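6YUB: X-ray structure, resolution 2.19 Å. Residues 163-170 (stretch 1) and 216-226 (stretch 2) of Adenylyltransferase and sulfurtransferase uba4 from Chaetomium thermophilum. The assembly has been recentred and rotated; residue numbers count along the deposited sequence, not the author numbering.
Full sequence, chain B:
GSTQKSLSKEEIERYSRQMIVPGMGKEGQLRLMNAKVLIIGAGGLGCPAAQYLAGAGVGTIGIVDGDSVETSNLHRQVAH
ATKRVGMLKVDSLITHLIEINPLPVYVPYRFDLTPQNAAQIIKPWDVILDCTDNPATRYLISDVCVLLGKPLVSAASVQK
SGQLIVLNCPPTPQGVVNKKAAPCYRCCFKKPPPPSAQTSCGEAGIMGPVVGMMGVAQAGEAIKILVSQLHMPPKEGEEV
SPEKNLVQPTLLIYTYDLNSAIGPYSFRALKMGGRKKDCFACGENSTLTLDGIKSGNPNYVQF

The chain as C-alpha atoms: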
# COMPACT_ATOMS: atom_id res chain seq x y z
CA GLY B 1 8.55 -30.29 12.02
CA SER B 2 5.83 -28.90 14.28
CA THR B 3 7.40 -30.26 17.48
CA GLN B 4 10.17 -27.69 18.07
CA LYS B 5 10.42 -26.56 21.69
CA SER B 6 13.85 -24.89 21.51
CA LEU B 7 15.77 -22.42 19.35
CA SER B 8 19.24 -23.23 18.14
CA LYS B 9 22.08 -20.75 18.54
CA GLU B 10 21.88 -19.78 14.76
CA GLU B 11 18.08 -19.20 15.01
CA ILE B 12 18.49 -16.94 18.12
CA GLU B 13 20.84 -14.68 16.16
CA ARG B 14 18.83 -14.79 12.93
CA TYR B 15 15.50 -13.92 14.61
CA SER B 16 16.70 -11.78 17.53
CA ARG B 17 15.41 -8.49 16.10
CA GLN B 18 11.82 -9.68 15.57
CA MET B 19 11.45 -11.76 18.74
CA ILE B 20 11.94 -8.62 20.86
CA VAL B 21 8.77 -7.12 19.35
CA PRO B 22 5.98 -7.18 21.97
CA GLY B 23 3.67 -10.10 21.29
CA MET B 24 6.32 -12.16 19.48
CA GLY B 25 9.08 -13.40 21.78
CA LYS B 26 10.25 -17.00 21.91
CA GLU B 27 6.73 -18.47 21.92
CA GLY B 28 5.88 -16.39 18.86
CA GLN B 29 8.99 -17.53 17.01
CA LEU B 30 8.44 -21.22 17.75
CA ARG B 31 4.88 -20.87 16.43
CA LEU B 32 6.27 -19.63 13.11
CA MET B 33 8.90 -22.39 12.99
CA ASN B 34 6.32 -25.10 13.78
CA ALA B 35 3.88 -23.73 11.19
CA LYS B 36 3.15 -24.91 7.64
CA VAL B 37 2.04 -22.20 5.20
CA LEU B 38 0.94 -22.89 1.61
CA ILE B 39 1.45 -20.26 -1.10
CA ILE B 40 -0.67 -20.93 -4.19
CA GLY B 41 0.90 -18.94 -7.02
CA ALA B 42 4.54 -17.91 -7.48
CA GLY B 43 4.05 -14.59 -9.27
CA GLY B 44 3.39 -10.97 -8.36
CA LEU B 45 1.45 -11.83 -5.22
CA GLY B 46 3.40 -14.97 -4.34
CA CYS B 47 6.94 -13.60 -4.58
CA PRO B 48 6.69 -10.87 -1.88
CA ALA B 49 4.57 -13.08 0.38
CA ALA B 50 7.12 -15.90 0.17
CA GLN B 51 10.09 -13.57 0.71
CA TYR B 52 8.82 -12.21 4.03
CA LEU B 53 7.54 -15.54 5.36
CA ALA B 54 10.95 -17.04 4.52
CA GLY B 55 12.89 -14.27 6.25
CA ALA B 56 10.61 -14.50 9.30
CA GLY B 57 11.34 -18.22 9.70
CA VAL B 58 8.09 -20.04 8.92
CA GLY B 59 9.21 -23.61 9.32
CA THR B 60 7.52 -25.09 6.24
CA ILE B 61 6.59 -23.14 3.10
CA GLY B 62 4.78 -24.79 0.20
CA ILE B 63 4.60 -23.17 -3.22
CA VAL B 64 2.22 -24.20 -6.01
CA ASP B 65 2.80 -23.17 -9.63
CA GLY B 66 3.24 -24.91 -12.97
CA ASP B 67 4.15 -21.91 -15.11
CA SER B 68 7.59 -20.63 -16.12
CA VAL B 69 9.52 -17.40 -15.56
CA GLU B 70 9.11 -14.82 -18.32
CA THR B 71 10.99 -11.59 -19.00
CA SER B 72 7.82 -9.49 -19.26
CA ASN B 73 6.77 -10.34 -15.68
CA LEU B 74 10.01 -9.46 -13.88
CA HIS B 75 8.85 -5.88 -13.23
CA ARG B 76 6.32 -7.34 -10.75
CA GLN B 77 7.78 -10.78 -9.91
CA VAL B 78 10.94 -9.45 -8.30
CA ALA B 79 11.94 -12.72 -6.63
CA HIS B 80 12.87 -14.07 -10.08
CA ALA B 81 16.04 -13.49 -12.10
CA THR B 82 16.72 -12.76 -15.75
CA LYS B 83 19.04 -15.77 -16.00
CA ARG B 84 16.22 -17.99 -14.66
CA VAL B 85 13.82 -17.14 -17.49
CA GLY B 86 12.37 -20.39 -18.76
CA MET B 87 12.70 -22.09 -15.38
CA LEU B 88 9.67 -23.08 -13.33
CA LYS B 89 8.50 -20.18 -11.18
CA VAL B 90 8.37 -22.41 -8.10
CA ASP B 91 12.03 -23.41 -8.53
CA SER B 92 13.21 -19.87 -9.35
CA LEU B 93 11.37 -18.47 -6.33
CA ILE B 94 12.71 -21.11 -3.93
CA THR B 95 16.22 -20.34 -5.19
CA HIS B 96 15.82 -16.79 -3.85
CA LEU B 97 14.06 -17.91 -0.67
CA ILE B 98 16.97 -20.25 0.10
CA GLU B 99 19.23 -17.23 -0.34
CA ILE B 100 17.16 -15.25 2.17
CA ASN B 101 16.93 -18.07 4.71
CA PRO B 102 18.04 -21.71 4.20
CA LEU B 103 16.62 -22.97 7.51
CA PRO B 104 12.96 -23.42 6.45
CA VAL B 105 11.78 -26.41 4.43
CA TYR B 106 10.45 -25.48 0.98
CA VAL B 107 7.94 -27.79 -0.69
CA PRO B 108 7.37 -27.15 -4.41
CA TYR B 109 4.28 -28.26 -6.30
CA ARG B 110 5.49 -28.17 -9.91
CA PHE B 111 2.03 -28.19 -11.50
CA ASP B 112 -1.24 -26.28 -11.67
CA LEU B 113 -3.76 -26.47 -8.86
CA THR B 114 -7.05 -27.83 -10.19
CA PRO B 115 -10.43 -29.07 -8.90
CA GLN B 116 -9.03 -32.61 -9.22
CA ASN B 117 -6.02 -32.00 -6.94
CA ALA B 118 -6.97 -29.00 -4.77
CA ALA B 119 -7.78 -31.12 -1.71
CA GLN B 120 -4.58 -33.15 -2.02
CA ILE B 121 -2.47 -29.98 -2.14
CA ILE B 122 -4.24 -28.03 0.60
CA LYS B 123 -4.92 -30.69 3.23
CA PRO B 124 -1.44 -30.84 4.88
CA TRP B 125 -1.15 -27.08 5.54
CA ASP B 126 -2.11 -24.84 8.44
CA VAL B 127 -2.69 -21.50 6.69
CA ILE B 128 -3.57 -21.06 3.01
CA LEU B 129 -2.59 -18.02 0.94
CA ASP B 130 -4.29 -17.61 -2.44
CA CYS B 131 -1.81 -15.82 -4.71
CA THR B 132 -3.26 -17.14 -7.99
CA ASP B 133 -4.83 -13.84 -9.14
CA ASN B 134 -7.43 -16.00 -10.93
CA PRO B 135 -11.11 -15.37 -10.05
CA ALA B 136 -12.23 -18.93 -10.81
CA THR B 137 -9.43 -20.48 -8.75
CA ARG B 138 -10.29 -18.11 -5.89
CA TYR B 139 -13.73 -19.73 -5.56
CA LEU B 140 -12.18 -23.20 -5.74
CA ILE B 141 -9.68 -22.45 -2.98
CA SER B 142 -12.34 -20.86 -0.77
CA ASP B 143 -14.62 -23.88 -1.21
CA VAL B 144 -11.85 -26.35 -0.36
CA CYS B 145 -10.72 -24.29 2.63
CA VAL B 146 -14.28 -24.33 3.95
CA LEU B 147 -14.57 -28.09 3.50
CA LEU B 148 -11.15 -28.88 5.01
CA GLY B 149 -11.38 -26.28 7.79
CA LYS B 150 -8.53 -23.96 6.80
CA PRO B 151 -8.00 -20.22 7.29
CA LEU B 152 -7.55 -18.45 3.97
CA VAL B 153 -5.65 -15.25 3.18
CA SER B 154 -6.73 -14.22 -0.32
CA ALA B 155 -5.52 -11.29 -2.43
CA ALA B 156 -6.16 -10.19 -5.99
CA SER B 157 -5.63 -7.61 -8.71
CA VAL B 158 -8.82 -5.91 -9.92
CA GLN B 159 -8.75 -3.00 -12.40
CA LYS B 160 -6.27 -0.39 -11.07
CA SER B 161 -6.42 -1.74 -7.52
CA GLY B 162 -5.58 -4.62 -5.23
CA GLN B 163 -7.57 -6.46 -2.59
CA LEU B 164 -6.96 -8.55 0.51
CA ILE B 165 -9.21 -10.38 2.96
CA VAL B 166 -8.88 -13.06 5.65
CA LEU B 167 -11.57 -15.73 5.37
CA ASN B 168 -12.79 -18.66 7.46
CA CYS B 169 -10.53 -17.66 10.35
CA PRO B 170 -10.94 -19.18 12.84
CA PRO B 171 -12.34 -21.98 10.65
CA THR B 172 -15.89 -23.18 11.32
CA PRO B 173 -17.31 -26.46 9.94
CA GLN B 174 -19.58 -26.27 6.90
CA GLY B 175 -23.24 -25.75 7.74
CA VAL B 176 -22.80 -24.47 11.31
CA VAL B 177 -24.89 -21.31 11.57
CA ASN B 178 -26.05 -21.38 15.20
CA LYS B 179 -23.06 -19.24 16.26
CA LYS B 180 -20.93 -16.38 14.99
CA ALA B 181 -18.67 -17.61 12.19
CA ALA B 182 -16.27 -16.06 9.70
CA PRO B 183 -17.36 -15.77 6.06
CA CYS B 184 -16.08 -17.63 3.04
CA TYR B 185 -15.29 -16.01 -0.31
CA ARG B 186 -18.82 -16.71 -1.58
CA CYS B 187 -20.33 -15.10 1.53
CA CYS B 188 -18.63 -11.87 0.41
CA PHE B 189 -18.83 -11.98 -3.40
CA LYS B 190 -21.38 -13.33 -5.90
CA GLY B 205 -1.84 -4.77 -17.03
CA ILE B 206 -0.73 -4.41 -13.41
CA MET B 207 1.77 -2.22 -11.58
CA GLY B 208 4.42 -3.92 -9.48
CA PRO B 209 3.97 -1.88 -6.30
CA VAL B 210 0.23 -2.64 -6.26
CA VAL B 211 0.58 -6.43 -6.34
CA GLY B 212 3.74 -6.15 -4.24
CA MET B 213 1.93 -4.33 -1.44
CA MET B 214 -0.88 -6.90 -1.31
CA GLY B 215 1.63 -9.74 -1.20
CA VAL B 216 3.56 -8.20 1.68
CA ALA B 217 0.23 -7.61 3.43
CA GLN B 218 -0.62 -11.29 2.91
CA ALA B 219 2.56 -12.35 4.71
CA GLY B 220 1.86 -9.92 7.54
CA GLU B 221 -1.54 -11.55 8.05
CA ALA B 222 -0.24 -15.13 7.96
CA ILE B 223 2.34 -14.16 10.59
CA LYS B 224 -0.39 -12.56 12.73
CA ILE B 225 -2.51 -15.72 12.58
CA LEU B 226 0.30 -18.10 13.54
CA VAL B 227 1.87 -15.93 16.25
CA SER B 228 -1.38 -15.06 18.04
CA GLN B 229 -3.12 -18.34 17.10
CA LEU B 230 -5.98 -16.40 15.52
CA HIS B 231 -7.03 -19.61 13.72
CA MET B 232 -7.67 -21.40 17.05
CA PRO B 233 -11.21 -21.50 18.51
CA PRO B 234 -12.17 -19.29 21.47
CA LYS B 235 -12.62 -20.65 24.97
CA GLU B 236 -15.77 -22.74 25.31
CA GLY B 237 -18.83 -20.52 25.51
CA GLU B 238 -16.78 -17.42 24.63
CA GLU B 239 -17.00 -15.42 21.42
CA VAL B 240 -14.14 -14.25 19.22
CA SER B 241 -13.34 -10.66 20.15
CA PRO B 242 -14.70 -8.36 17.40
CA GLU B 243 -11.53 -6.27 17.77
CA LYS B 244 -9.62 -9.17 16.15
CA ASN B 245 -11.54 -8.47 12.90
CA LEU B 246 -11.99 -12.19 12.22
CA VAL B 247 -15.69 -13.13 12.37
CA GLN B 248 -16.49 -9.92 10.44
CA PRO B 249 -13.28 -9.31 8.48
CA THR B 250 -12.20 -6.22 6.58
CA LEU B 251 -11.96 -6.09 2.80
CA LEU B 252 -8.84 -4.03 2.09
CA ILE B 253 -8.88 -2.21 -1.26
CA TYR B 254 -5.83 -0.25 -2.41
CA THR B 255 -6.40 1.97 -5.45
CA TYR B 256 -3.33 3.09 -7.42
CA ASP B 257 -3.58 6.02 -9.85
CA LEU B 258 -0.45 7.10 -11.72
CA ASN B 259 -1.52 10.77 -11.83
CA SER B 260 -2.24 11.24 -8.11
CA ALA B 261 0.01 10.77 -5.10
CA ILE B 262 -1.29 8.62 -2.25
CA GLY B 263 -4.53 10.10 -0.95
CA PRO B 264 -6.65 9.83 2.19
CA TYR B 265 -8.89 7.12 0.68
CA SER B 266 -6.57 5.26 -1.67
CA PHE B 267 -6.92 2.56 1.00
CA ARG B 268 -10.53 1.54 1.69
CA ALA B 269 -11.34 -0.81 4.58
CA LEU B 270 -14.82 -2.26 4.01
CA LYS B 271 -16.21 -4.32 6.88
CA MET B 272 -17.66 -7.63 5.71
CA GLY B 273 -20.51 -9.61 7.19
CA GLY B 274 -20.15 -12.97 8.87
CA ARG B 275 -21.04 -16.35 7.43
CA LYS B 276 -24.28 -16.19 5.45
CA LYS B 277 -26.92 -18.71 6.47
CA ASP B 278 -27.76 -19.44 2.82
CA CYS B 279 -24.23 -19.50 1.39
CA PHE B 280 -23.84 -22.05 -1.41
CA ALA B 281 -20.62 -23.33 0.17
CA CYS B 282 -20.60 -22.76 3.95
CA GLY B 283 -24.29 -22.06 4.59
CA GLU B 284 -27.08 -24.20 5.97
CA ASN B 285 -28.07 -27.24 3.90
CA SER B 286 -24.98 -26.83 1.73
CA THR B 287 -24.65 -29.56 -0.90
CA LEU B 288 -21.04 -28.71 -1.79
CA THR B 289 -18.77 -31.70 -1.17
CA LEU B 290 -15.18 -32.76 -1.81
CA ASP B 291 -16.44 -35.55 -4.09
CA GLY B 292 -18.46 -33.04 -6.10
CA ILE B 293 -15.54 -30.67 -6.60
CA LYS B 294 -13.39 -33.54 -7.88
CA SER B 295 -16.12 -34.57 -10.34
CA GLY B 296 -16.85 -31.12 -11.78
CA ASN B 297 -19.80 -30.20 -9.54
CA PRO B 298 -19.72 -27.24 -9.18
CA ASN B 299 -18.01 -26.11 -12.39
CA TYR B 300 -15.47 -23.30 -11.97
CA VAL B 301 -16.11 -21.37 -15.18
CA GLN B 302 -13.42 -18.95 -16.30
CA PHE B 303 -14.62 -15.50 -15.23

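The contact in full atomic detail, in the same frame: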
# COMPACT_ATOMS: atom_id res chain seq x y z
N GLN B 163 -6.64 -6.09 -3.65
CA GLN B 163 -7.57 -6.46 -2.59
C GLN B 163 -6.95 -7.52 -1.70
O GLN B 163 -6.08 -8.27 -2.12
CB GLN B 163 -8.90 -6.98 -3.17
CG GLN B 163 -9.60 -6.00 -4.09
CD GLN B 163 -10.97 -6.48 -4.52
OE1 GLN B 163 -11.76 -5.73 -5.09
NE2 GLN B 163 -11.26 -7.75 -4.26
N LEU B 164 -7.43 -7.56 -0.45
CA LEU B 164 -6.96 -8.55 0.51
C LEU B 164 -8.06 -8.78 1.54
O LEU B 164 -8.74 -7.84 1.95
CB LEU B 164 -5.68 -8.09 1.20
CG LEU B 164 -5.18 -8.96 2.36
CD1 LEU B 164 -3.69 -9.23 2.21
CD2 LEU B 164 -5.46 -8.27 3.68
N ILE B 165 -8.22 -10.04 1.95
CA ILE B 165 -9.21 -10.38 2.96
C ILE B 165 -8.83 -11.71 3.59
O ILE B 165 -8.33 -12.62 2.91
CB ILE B 165 -10.63 -10.43 2.35
CG1 ILE B 165 -11.67 -10.63 3.45
CG2 ILE B 165 -10.73 -11.55 1.32
CD1 ILE B 165 -13.06 -10.19 3.05
N VAL B 166 -9.07 -11.82 4.89
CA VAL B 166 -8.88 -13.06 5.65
C VAL B 166 -10.24 -13.73 5.80
O VAL B 166 -11.21 -13.10 6.24
CB VAL B 166 -8.24 -12.78 7.02
CG1 VAL B 166 -8.01 -14.08 7.78
CG2 VAL B 166 -6.93 -12.02 6.84
N LEU B 167 -10.31 -15.01 5.43
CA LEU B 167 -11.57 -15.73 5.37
C LEU B 167 -11.49 -17.00 6.21
O LEU B 167 -10.42 -17.59 6.39
CB LEU B 167 -11.92 -16.10 3.92
CG LEU B 167 -12.04 -14.93 2.94
CD1 LEU B 167 -11.93 -15.41 1.50
CD2 LEU B 167 -13.35 -14.18 3.16
N ASN B 168 -12.65 -17.41 6.72
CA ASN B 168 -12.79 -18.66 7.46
C ASN B 168 -11.74 -18.79 8.55
O ASN B 168 -11.15 -19.85 8.76
CB ASN B 168 -12.73 -19.86 6.50
CG ASN B 168 -13.20 -21.14 7.14
OD1 ASN B 168 -14.11 -21.14 7.97
ND2 ASN B 168 -12.57 -22.26 6.77
N CYS B 169 -11.51 -17.69 9.27
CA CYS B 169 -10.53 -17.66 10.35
C CYS B 169 -11.17 -17.03 11.57
O CYS B 169 -11.61 -15.86 11.50
CB CYS B 169 -9.28 -16.87 9.92
SG CYS B 169 -7.91 -16.98 11.09
N PRO B 170 -11.29 -17.75 12.70
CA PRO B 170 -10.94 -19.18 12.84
C PRO B 170 -11.93 -20.06 12.07
O PRO B 170 -13.11 -19.73 12.03
CB PRO B 170 -11.01 -19.42 14.34
CG PRO B 170 -11.97 -18.39 14.85
CD PRO B 170 -11.77 -17.18 13.97
N VAL B 216 2.97 -8.46 0.37
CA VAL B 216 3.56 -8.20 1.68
C VAL B 216 2.48 -8.23 2.75
O VAL B 216 2.66 -8.82 3.82
CB VAL B 216 4.32 -6.86 1.66
CG1 VAL B 216 4.73 -6.47 3.08
CG2 VAL B 216 5.54 -6.96 0.76
N ALA B 217 1.34 -7.59 2.48
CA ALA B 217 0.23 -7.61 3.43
C ALA B 217 -0.23 -9.04 3.72
O ALA B 217 -0.56 -9.37 4.86
CB ALA B 217 -0.93 -6.78 2.89
N GLN B 218 -0.24 -9.90 2.69
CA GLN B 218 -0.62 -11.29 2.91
C GLN B 218 0.30 -11.98 3.90
O GLN B 218 -0.15 -12.73 4.77
CB GLN B 218 -0.60 -12.05 1.58
CG GLN B 218 -1.88 -12.03 0.81
CD GLN B 218 -1.78 -12.85 -0.46
OE1 GLN B 218 -1.07 -12.48 -1.40
NE2 GLN B 218 -2.49 -13.97 -0.50
N ALA B 219 1.62 -11.76 3.76
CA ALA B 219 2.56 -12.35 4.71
C ALA B 219 2.33 -11.80 6.11
O ALA B 219 2.34 -12.56 7.09
CB ALA B 219 4.00 -12.08 4.24
N GLY B 220 2.12 -10.49 6.23
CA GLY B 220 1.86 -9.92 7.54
C GLY B 220 0.67 -10.55 8.23
O GLY B 220 0.66 -10.71 9.45
N GLU B 221 -0.36 -10.93 7.45
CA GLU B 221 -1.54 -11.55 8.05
C GLU B 221 -1.26 -12.98 8.47
O GLU B 221 -1.65 -13.40 9.57
CB GLU B 221 -2.71 -11.49 7.07
CG GLU B 221 -3.23 -10.08 6.84
CD GLU B 221 -3.54 -9.37 8.15
OE1 GLU B 221 -4.43 -9.83 8.89
OE2 GLU B 221 -2.88 -8.34 8.43
N ALA B 222 -0.59 -13.76 7.60
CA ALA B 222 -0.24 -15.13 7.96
C ALA B 222 0.59 -15.17 9.23
O ALA B 222 0.39 -16.04 10.09
CB ALA B 222 0.52 -15.79 6.81
N ILE B 223 1.53 -14.23 9.38
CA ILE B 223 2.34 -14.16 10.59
C ILE B 223 1.47 -13.83 11.80
O ILE B 223 1.61 -14.44 12.86
CB ILE B 223 3.48 -13.14 10.41
CG1 ILE B 223 4.50 -13.68 9.40
CG2 ILE B 223 4.15 -12.84 11.74
CD1 ILE B 223 5.55 -12.67 8.96
N LYS B 224 0.55 -12.87 11.65
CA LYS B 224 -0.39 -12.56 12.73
C LYS B 224 -1.13 -13.81 13.19
O LYS B 224 -1.21 -14.10 14.39
CB LYS B 224 -1.41 -11.52 12.27
CG LYS B 224 -0.90 -10.09 12.19
CD LYS B 224 -2.07 -9.18 11.83
CE LYS B 224 -1.60 -7.84 11.30
NZ LYS B 224 -2.74 -7.05 10.76
N ILE B 225 -1.69 -14.56 12.24
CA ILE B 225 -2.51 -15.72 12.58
C ILE B 225 -1.70 -16.73 13.38
O ILE B 225 -2.14 -17.21 14.43
CB ILE B 225 -3.08 -16.36 11.30
CG1 ILE B 225 -4.07 -15.40 10.63
CG2 ILE B 225 -3.74 -17.70 11.63
CD1 ILE B 225 -4.45 -15.79 9.21
N LEU B 226 -0.50 -17.06 12.90
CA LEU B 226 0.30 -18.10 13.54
C LEU B 226 0.83 -17.65 14.90
O LEU B 226 0.84 -18.43 15.86
CB LEU B 226 1.46 -18.50 12.63
CG LEU B 226 1.06 -19.18 11.32
CD1 LEU B 226 2.24 -19.25 10.36
CD2 LEU B 226 0.50 -20.57 11.59

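This is a small, buried packing contact, mostly between side chains, in which a helix lies nearly parallel along one face of a strand, held by apolar surface with no hydrogen bond or salt bridge passing between the two. The N-to-C directions of strand 163-167 and helix 216-226 differ by 17°, and their axes approach to 9.4 Å, a spacing that leaves room for one layer of side chains. Together the stretches bury 272 Å².

The strand supplies its half of that layer by alternation. Leu164 and Val166 point their CA-to-CB bonds toward the helix, while Ile165 between them points away and makes no contact. Beyond the strand, Cys169 turns toward the helix again and extends the line. The helix answers with its own periodicity: Ala217, Glu221 and Ile225, four residues apart, all point toward the strand, and backbone hydrogen bonds from Glu221 N to Ala217 O and from Ile225 N to Glu221 O tie successive turns together. Because the axes are nearly aligned, the register climbs both elements together, from Leu164 beside Gln218, through Val166 beside Glu221, to Cys169 beside Ile225.

Leu164 is the largest contributor, with 74 Å² covered. Leu164 CD1 reaches the helix surface where Ala217 is small, lying 3.8 Å from Ala217 CB and 3.5 Å from the backbone N of Gln218. Leu164 CD1 is also 3.6 Å from Gln218 CG, so this glutamine, whose CA-to-CB bond points sideways, lends its aliphatic part to the packing while its NE2 is hydrogen-bonded elsewhere in the structure.

Glu221 is the instructive residue, a buried acid on the contact face. Its chi angles are all near -60°, folding the chain so that Glu221 CG lies 4.3 Å from Leu164 CD2 and Glu221 OE1 3.9 Å from Val166 CG2. Neither approach is a polar bond; Glu221 OE2 accepts a 2.7 Å hydrogen bond from Lys224 NZ, one turn on in the same helix, as part of a salt bridge, and OE1 is hydrogen-bonded elsewhere in the structure. A charged group can thus sit against aliphatic neighbours when its polar needs are met without them.

At the far end, Ile225, in the m, t conformation, turns CD1 to two strand-side partners: Ile225 CD1 lies 4.2 Å from Val166 CG1 and 4.1 Å from Cys169 SG. Branched Val166 spans the gap between turns, with CG2 near Glu221 and CG1 near Ile225, and Cys169 SG ends the row with one more apolar contact.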